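Local coordinates for protein endo-beta-1,4-glucanase (cellulase B) (Bacillus halodurans, PDB 4V2X) that is a three-module endo-beta-1,4-glucanase that hydrolyses beta-glucans, its carbohydrate-binding module contributing to the breakdown of xyloglucan and mixed-linkage beta-1,3-1,4-glucans, at residues 62-76 with 352-366. Numbering follows the deposited sequence.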
loop_
_atom_site.group_PDB
_atom_site.type_symbol
_atom_site.label_atom_id
_atom_site.label_comp_id
_atom_site.label_asym_id
_atom_site.label_seq_id
_atom_site.Cartn_x
_atom_site.Cartn_y
_atom_site.Cartn_z
ATOM N N VAL A 62 -0.433 -16.828 -22.206
ATOM C CA VAL A 62 -0.238 -15.470 -22.722
ATOM C C VAL A 62 0.538 -15.487 -24.045
ATOM O O VAL A 62 0.174 -14.783 -24.982
ATOM C CB VAL A 62 0.413 -14.553 -21.662
ATOM C CG1 VAL A 62 0.846 -13.226 -22.273
ATOM C CG2 VAL A 62 -0.572 -14.310 -20.526
ATOM N N ARG A 63 1.578 -16.313 -24.141
ATOM C CA ARG A 63 2.319 -16.453 -25.404
ATOM C C ARG A 63 1.419 -16.875 -26.555
ATOM O O ARG A 63 1.562 -16.389 -27.678
ATOM C CB ARG A 63 3.456 -17.457 -25.260
ATOM C CG ARG A 63 4.634 -16.899 -24.494
ATOM C CD ARG A 63 5.615 -17.987 -24.113
ATOM N NE ARG A 63 6.505 -17.529 -23.055
ATOM C CZ ARG A 63 7.053 -18.307 -22.127
ATOM N NH1 ARG A 63 6.814 -19.617 -22.094
ATOM N NH2 ARG A 63 7.847 -17.764 -21.215
ATOM N N ASP A 64 0.475 -17.766 -26.262
ATOM C CA ASP A 64 -0.425 -18.306 -27.278
ATOM C C ASP A 64 -1.441 -17.266 -27.767
ATOM O O ASP A 64 -2.045 -17.432 -28.829
ATOM C CB ASP A 64 -1.150 -19.540 -26.721
ATOM C CG ASP A 64 -1.567 -20.523 -27.799
ATOM O OD1 ASP A 64 -0.802 -20.710 -28.773
ATOM O OD2 ASP A 64 -2.649 -21.133 -27.656
ATOM N N MET A 65 -1.623 -16.190 -27.002
ATOM C CA MET A 65 -2.488 -15.079 -27.422
ATOM C C MET A 65 -1.897 -14.209 -28.540
ATOM O O MET A 65 -2.632 -13.462 -29.184
ATOM C CB MET A 65 -2.799 -14.159 -26.240
ATOM C CG MET A 65 -3.595 -14.779 -25.110
ATOM S SD MET A 65 -3.646 -13.702 -23.661
ATOM C CE MET A 65 -4.501 -12.278 -24.328
ATOM N N GLN A 66 -0.584 -14.274 -28.744
ATOM C CA GLN A 66 0.106 -13.351 -29.656
ATOM C C GLN A 66 -0.218 -13.659 -31.123
ATOM O O GLN A 66 -0.082 -14.812 -31.519
ATOM C CB GLN A 66 1.612 -13.471 -29.441
ATOM C CG GLN A 66 2.430 -12.421 -30.168
ATOM C CD GLN A 66 2.481 -11.127 -29.394
ATOM O OE1 GLN A 66 1.461 -10.464 -29.213
ATOM N NE2 GLN A 66 3.670 -10.766 -28.922
ATOM N N PRO A 67 -0.638 -12.691 -31.949
ATOM C CA PRO A 67 -0.893 -11.301 -31.604
ATOM C C PRO A 67 -2.378 -11.048 -31.391
ATOM O O PRO A 67 -3.207 -11.827 -31.860
ATOM C CB PRO A 67 -0.452 -10.574 -32.868
ATOM C CG PRO A 67 -0.867 -11.507 -33.954
ATOM C CD PRO A 67 -0.703 -12.898 -33.406
ATOM N N GLY A 68 -2.703 -9.929 -30.752
ATOM C CA GLY A 68 -4.085 -9.604 -30.416
ATOM C C GLY A 68 -4.641 -8.372 -31.104
ATOM O O GLY A 68 -3.897 -7.549 -31.644
ATOM N N TRP A 69 -5.962 -8.240 -31.048
ATOM C CA TRP A 69 -6.680 -7.153 -31.697
ATOM C C TRP A 69 -7.852 -6.730 -30.815
ATOM O O TRP A 69 -8.530 -7.586 -30.237
ATOM C CB TRP A 69 -7.166 -7.659 -33.055
ATOM C CG TRP A 69 -7.898 -6.677 -33.911
ATOM C CD1 TRP A 69 -7.349 -5.776 -34.771
ATOM C CD2 TRP A 69 -9.315 -6.542 -34.038
ATOM N NE1 TRP A 69 -8.334 -5.077 -35.417
ATOM C CE2 TRP A 69 -9.551 -5.525 -34.985
ATOM C CE3 TRP A 69 -10.412 -7.182 -33.446
ATOM C CZ2 TRP A 69 -10.834 -5.129 -35.350
ATOM C CZ3 TRP A 69 -11.687 -6.790 -33.813
ATOM C CH2 TRP A 69 -11.888 -5.768 -34.753
ATOM N N ASN A 70 -8.075 -5.423 -30.698
ATOM C CA ASN A 70 -9.217 -4.880 -29.957
ATOM C C ASN A 70 -10.389 -4.590 -30.877
ATOM O O ASN A 70 -10.230 -3.937 -31.906
ATOM C CB ASN A 70 -8.883 -3.550 -29.276
ATOM C CG ASN A 70 -8.145 -3.713 -27.968
ATOM O OD1 ASN A 70 -8.746 -3.663 -26.897
ATOM N ND2 ASN A 70 -6.826 -3.861 -28.045
ATOM N N LEU A 71 -11.562 -5.061 -30.478
ATOM C CA LEU A 71 -12.824 -4.664 -31.071
ATOM C C LEU A 71 -13.220 -3.319 -30.466
ATOM O O LEU A 71 -14.098 -3.236 -29.609
ATOM C CB LEU A 71 -13.879 -5.736 -30.774
ATOM C CG LEU A 71 -15.266 -5.547 -31.370
ATOM C CD1 LEU A 71 -15.221 -5.661 -32.886
ATOM C CD2 LEU A 71 -16.209 -6.572 -30.766
ATOM N N GLY A 72 -12.542 -2.261 -30.902
ATOM C CA GLY A 72 -12.677 -0.954 -30.278
ATOM C C GLY A 72 -13.885 -0.148 -30.710
ATOM O O GLY A 72 -14.440 -0.364 -31.795
ATOM N N ASN A 73 -14.269 0.804 -29.860
ATOM C CA ASN A 73 -15.404 1.693 -30.103
ATOM C C ASN A 73 -16.646 0.924 -30.525
ATOM O O ASN A 73 -17.356 1.333 -31.439
ATOM C CB ASN A 73 -15.058 2.756 -31.161
ATOM C CG ASN A 73 -14.210 3.895 -30.613
ATOM O OD1 ASN A 73 -14.070 4.939 -31.268
ATOM N ND2 ASN A 73 -13.648 3.717 -29.437
ATOM N N THR A 74 -16.873 -0.204 -29.864
ATOM C CA THR A 74 -17.981 -1.093 -30.188
ATOM C C THR A 74 -18.811 -1.275 -28.908
ATOM O O THR A 74 -19.559 -0.362 -28.538
ATOM C CB THR A 74 -17.450 -2.390 -30.830
ATOM O OG1 THR A 74 -16.613 -2.040 -31.946
ATOM C CG2 THR A 74 -18.580 -3.270 -31.325
ATOM N N PHE A 75 -18.672 -2.392 -28.199
ATOM C CA PHE A 75 -19.416 -2.561 -26.938
ATOM C C PHE A 75 -18.976 -1.565 -25.871
ATOM O O PHE A 75 -19.707 -1.314 -24.918
ATOM C CB PHE A 75 -19.327 -3.994 -26.430
ATOM C CG PHE A 75 -19.990 -4.988 -27.347
ATOM C CD1 PHE A 75 -21.372 -5.023 -27.476
ATOM C CD2 PHE A 75 -19.227 -5.884 -28.085
ATOM C CE1 PHE A 75 -21.978 -5.939 -28.322
ATOM C CE2 PHE A 75 -19.827 -6.795 -28.928
ATOM C CZ PHE A 75 -21.202 -6.825 -29.047
ATOM N N ASP A 76 -17.779 -1.007 -26.051
ATOM C CA ASP A 76 -17.282 0.061 -25.195
ATOM C C ASP A 76 -17.905 1.423 -25.476
ATOM O O ASP A 76 -17.792 2.324 -24.649
ATOM C CB ASP A 76 -15.749 0.158 -25.272
ATOM C CG ASP A 76 -15.220 0.111 -26.690
ATOM O OD1 ASP A 76 -15.692 -0.732 -27.500
ATOM O OD2 ASP A 76 -14.303 0.903 -26.988
ATOM N N ASP A 352 8.945 -10.747 -24.624
ATOM C CA ASP A 352 7.888 -11.751 -24.449
ATOM C C ASP A 352 6.545 -11.129 -24.071
ATOM O O ASP A 352 5.746 -11.747 -23.365
ATOM C CB ASP A 352 8.306 -12.770 -23.370
ATOM C CG ASP A 352 7.562 -14.100 -23.475
ATOM O OD1 ASP A 352 7.179 -14.510 -24.591
ATOM O OD2 ASP A 352 7.378 -14.752 -22.424
ATOM N N ILE A 353 6.290 -9.912 -24.545
ATOM C CA ILE A 353 5.060 -9.209 -24.200
ATOM C C ILE A 353 4.033 -9.413 -25.311
ATOM O O ILE A 353 4.277 -9.095 -26.474
ATOM C CB ILE A 353 5.330 -7.713 -23.942
ATOM C CG1 ILE A 353 6.156 -7.553 -22.654
ATOM C CG2 ILE A 353 4.015 -6.941 -23.821
ATOM C CD1 ILE A 353 6.785 -6.188 -22.467
ATOM N N THR A 354 2.878 -9.958 -24.947
ATOM C CA THR A 354 1.782 -10.105 -25.896
ATOM C C THR A 354 1.103 -8.748 -26.096
ATOM O O THR A 354 0.843 -8.038 -25.132
ATOM C CB THR A 354 0.793 -11.181 -25.420
ATOM O OG1 THR A 354 1.388 -12.470 -25.637
ATOM C CG2 THR A 354 -0.532 -11.098 -26.161
ATOM N N HIS A 355 0.818 -8.397 -27.349
ATOM C CA HIS A 355 0.275 -7.069 -27.671
ATOM C C HIS A 355 -1.074 -7.175 -28.365
ATOM O O HIS A 355 -1.328 -8.119 -29.105
ATOM C CB HIS A 355 1.261 -6.250 -28.516
ATOM C CG HIS A 355 1.792 -6.980 -29.712
ATOM N ND1 HIS A 355 1.068 -7.131 -30.876
ATOM C CD2 HIS A 355 2.966 -7.622 -29.913
ATOM C CE1 HIS A 355 1.772 -7.838 -31.740
ATOM N NE2 HIS A 355 2.930 -8.141 -31.184
ATOM N N MET A 356 -1.939 -6.201 -28.108
ATOM C CA MET A 356 -3.252 -6.167 -28.721
ATOM C C MET A 356 -3.491 -4.784 -29.316
ATOM O O MET A 356 -3.553 -3.793 -28.592
ATOM C CB MET A 356 -4.328 -6.521 -27.690
ATOM C CG MET A 356 -3.940 -7.694 -26.797
ATOM S SD MET A 356 -5.293 -8.362 -25.820
ATOM C CE MET A 356 -6.249 -9.192 -27.096
ATOM N N LEU A 357 -3.626 -4.732 -30.642
ATOM C CA LEU A 357 -3.772 -3.476 -31.356
ATOM C C LEU A 357 -5.073 -2.800 -31.001
ATOM O O LEU A 357 -6.133 -3.443 -30.990
ATOM C CB LEU A 357 -3.758 -3.715 -32.867
ATOM C CG LEU A 357 -3.937 -2.477 -33.751
ATOM C CD1 LEU A 357 -2.697 -1.604 -33.701
ATOM C CD2 LEU A 357 -4.257 -2.913 -35.170
ATOM N N TRP A 358 -5.009 -1.505 -30.708
ATOM C CA TRP A 358 -6.230 -0.728 -30.543
ATOM C C TRP A 358 -6.780 -0.378 -31.916
ATOM O O TRP A 358 -6.155 0.370 -32.668
ATOM C CB TRP A 358 -6.001 0.551 -29.735
ATOM C CG TRP A 358 -7.281 1.309 -29.596
ATOM C CD1 TRP A 358 -7.613 2.477 -30.206
ATOM C CD2 TRP A 358 -8.428 0.904 -28.850
ATOM N NE1 TRP A 358 -8.895 2.843 -29.872
ATOM C CE2 TRP A 358 -9.417 1.892 -29.037
ATOM C CE3 TRP A 358 -8.715 -0.193 -28.029
ATOM C CZ2 TRP A 358 -10.666 1.819 -28.429
ATOM C CZ3 TRP A 358 -9.958 -0.268 -27.435
ATOM C CH2 TRP A 358 -10.915 0.736 -27.631
ATOM N N ASP A 359 -7.931 -0.948 -32.252
ATOM C CA ASP A 359 -8.568 -0.698 -33.532
ATOM C C ASP A 359 -9.988 -0.227 -33.269
ATOM O O ASP A 359 -10.897 -1.039 -33.069
ATOM C CB ASP A 359 -8.581 -1.967 -34.392
ATOM C CG ASP A 359 -8.993 -1.693 -35.833
ATOM O OD1 ASP A 359 -9.609 -0.630 -36.090
ATOM O OD2 ASP A 359 -8.677 -2.529 -36.718
ATOM N N ASN A 360 -10.181 1.088 -33.289
ATOM C CA ASN A 360 -11.509 1.666 -33.070
ATOM C C ASN A 360 -12.435 1.643 -34.295
ATOM O O ASN A 360 -13.514 2.234 -34.272
ATOM C CB ASN A 360 -11.374 3.095 -32.546
ATOM C CG ASN A 360 -10.797 4.049 -33.577
ATOM O OD1 ASN A 360 -10.723 3.738 -34.770
ATOM N ND2 ASN A 360 -10.413 5.228 -33.121
ATOM N N GLY A 361 -12.024 0.943 -35.349
ATOM C CA GLY A 361 -12.711 0.989 -36.637
ATOM C C GLY A 361 -11.855 1.612 -37.730
ATOM O O GLY A 361 -12.170 1.482 -38.915
ATOM N N GLN A 362 -10.770 2.279 -37.348
ATOM C CA GLN A 362 -9.936 3.002 -38.320
ATOM C C GLN A 362 -8.834 2.179 -38.989
ATOM O O GLN A 362 -8.194 2.664 -39.929
ATOM C CB GLN A 362 -9.300 4.241 -37.675
ATOM C CG GLN A 362 -8.143 3.934 -36.738
ATOM C CD GLN A 362 -7.738 5.110 -35.870
ATOM O OE1 GLN A 362 -7.363 4.931 -34.717
ATOM N NE2 GLN A 362 -7.815 6.309 -36.417
ATOM N N HIS A 363 -8.568 0.965 -38.517
ATOM C CA HIS A 363 -7.525 0.159 -39.153
ATOM C C HIS A 363 -8.115 -0.906 -40.074
ATOM O O HIS A 363 -7.867 -0.882 -41.285
ATOM C CB HIS A 363 -6.581 -0.446 -38.121
ATOM C CG HIS A 363 -5.861 0.577 -37.299
ATOM N ND1 HIS A 363 -5.218 1.661 -37.856
ATOM C CD2 HIS A 363 -5.683 0.680 -35.962
ATOM C CE1 HIS A 363 -4.673 2.388 -36.895
ATOM N NE2 HIS A 363 -4.941 1.813 -35.735
ATOM N N PHE A 364 -8.887 -1.833 -39.509
ATOM C CA PHE A 364 -9.585 -2.839 -40.305
ATOM C C PHE A 364 -10.945 -2.289 -40.710
ATOM O O PHE A 364 -11.772 -1.949 -39.861
ATOM C CB PHE A 364 -9.753 -4.141 -39.522
ATOM C CG PHE A 364 -10.024 -5.346 -40.386
ATOM C CD1 PHE A 364 -9.112 -5.735 -41.362
ATOM C CD2 PHE A 364 -11.184 -6.096 -40.219
ATOM C CE1 PHE A 364 -9.344 -6.849 -42.152
ATOM C CE2 PHE A 364 -11.423 -7.212 -41.009
ATOM C CZ PHE A 364 -10.502 -7.588 -41.976
ATOM N N ASN A 365 -11.167 -2.177 -42.012
ATOM C CA ASN A 365 -12.429 -1.698 -42.527
ATOM C C ASN A 365 -13.506 -2.739 -42.233
ATOM O O ASN A 365 -13.490 -3.836 -42.788
ATOM C CB ASN A 365 -12.313 -1.434 -44.031
ATOM C CG ASN A 365 -13.566 -0.830 -44.627
ATOM O OD1 ASN A 365 -14.690 -1.160 -44.237
ATOM N ND2 ASN A 365 -13.377 0.046 -45.602
ATOM N N ARG A 366 -14.446 -2.373 -41.381
ATOM C CA ARG A 366 -15.453 -3.313 -40.901
ATOM C C ARG A 366 -16.607 -3.517 -41.859
ATOM O O ARG A 366 -17.461 -4.369 -41.621
ATOM C CB ARG A 366 -15.989 -2.839 -39.573
ATOM C CG ARG A 366 -14.877 -2.626 -38.580
ATOM C CD ARG A 366 -15.340 -3.011 -37.222
ATOM N NE ARG A 366 -14.378 -2.636 -36.201
ATOM C CZ ARG A 366 -14.721 -2.401 -34.943
ATOM N NH1 ARG A 366 -15.999 -2.515 -34.567
ATOM N NH2 ARG A 366 -13.791 -2.047 -34.057
HETATM O O HOH W 1 -1.273 -6.749 -32.274
#
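Gly72 lies over one face of the Trp358 indole, its CA 4.0 Å from the centroid of the six-membered ring in a CH-pi contact, while Asp76 OD2 and Asn73 ND2 come to the ring's edge. The His355 imidazole has Gln66 OE1 over the centre of one face and a water at its edge; that water also donates to Gly68 O. Leu71 CD1 sits over one face of the Arg366 guanidinium, toward its rim. At its edge, NH1 of Arg366 meets Thr74 OG1 at 2.7 Å, almost straight (177°), and NH2 reaches an in-plane lone pair of Gly72 O at 2.9 Å. Trp69, with CG anti to its backbone N (chi1 -178°), brings NE1 within 2.9 Å of Asp359 OD2, its ring turned 78° from the carboxylate.

The backbones that carry these groups include the parallel strands 68-70 and 354-357, first and last of the eight-stranded barrel. Gly68 N to His355 O, Leu357 N to Gly68 O and Asn70 N to Leu357 O close this glycoside hydrolase family 5 TIM barrel. Leu357 O also takes ND2 of Asn70, whose OD1 is bonded to Arg107. Before the strands, Gln66 acts as a backbone mimic: its OE1 accepts from His355 N at 2.9 Å and its NE2 donates to Ile353 O. Farther out, Arg63 grips Asp352 OD2 side-on with NE and NH2, NE at 3.0 Å.

Asp359 organises the loop after the strand: OD1 takes N of Gly361, an Asx turn, and of His363 from opposite faces, and OD2 takes N of Phe364 besides Trp69; four donors on one buried carboxylate would probably stabilise its negative charge and hold the loop's shape beside the barrel seam.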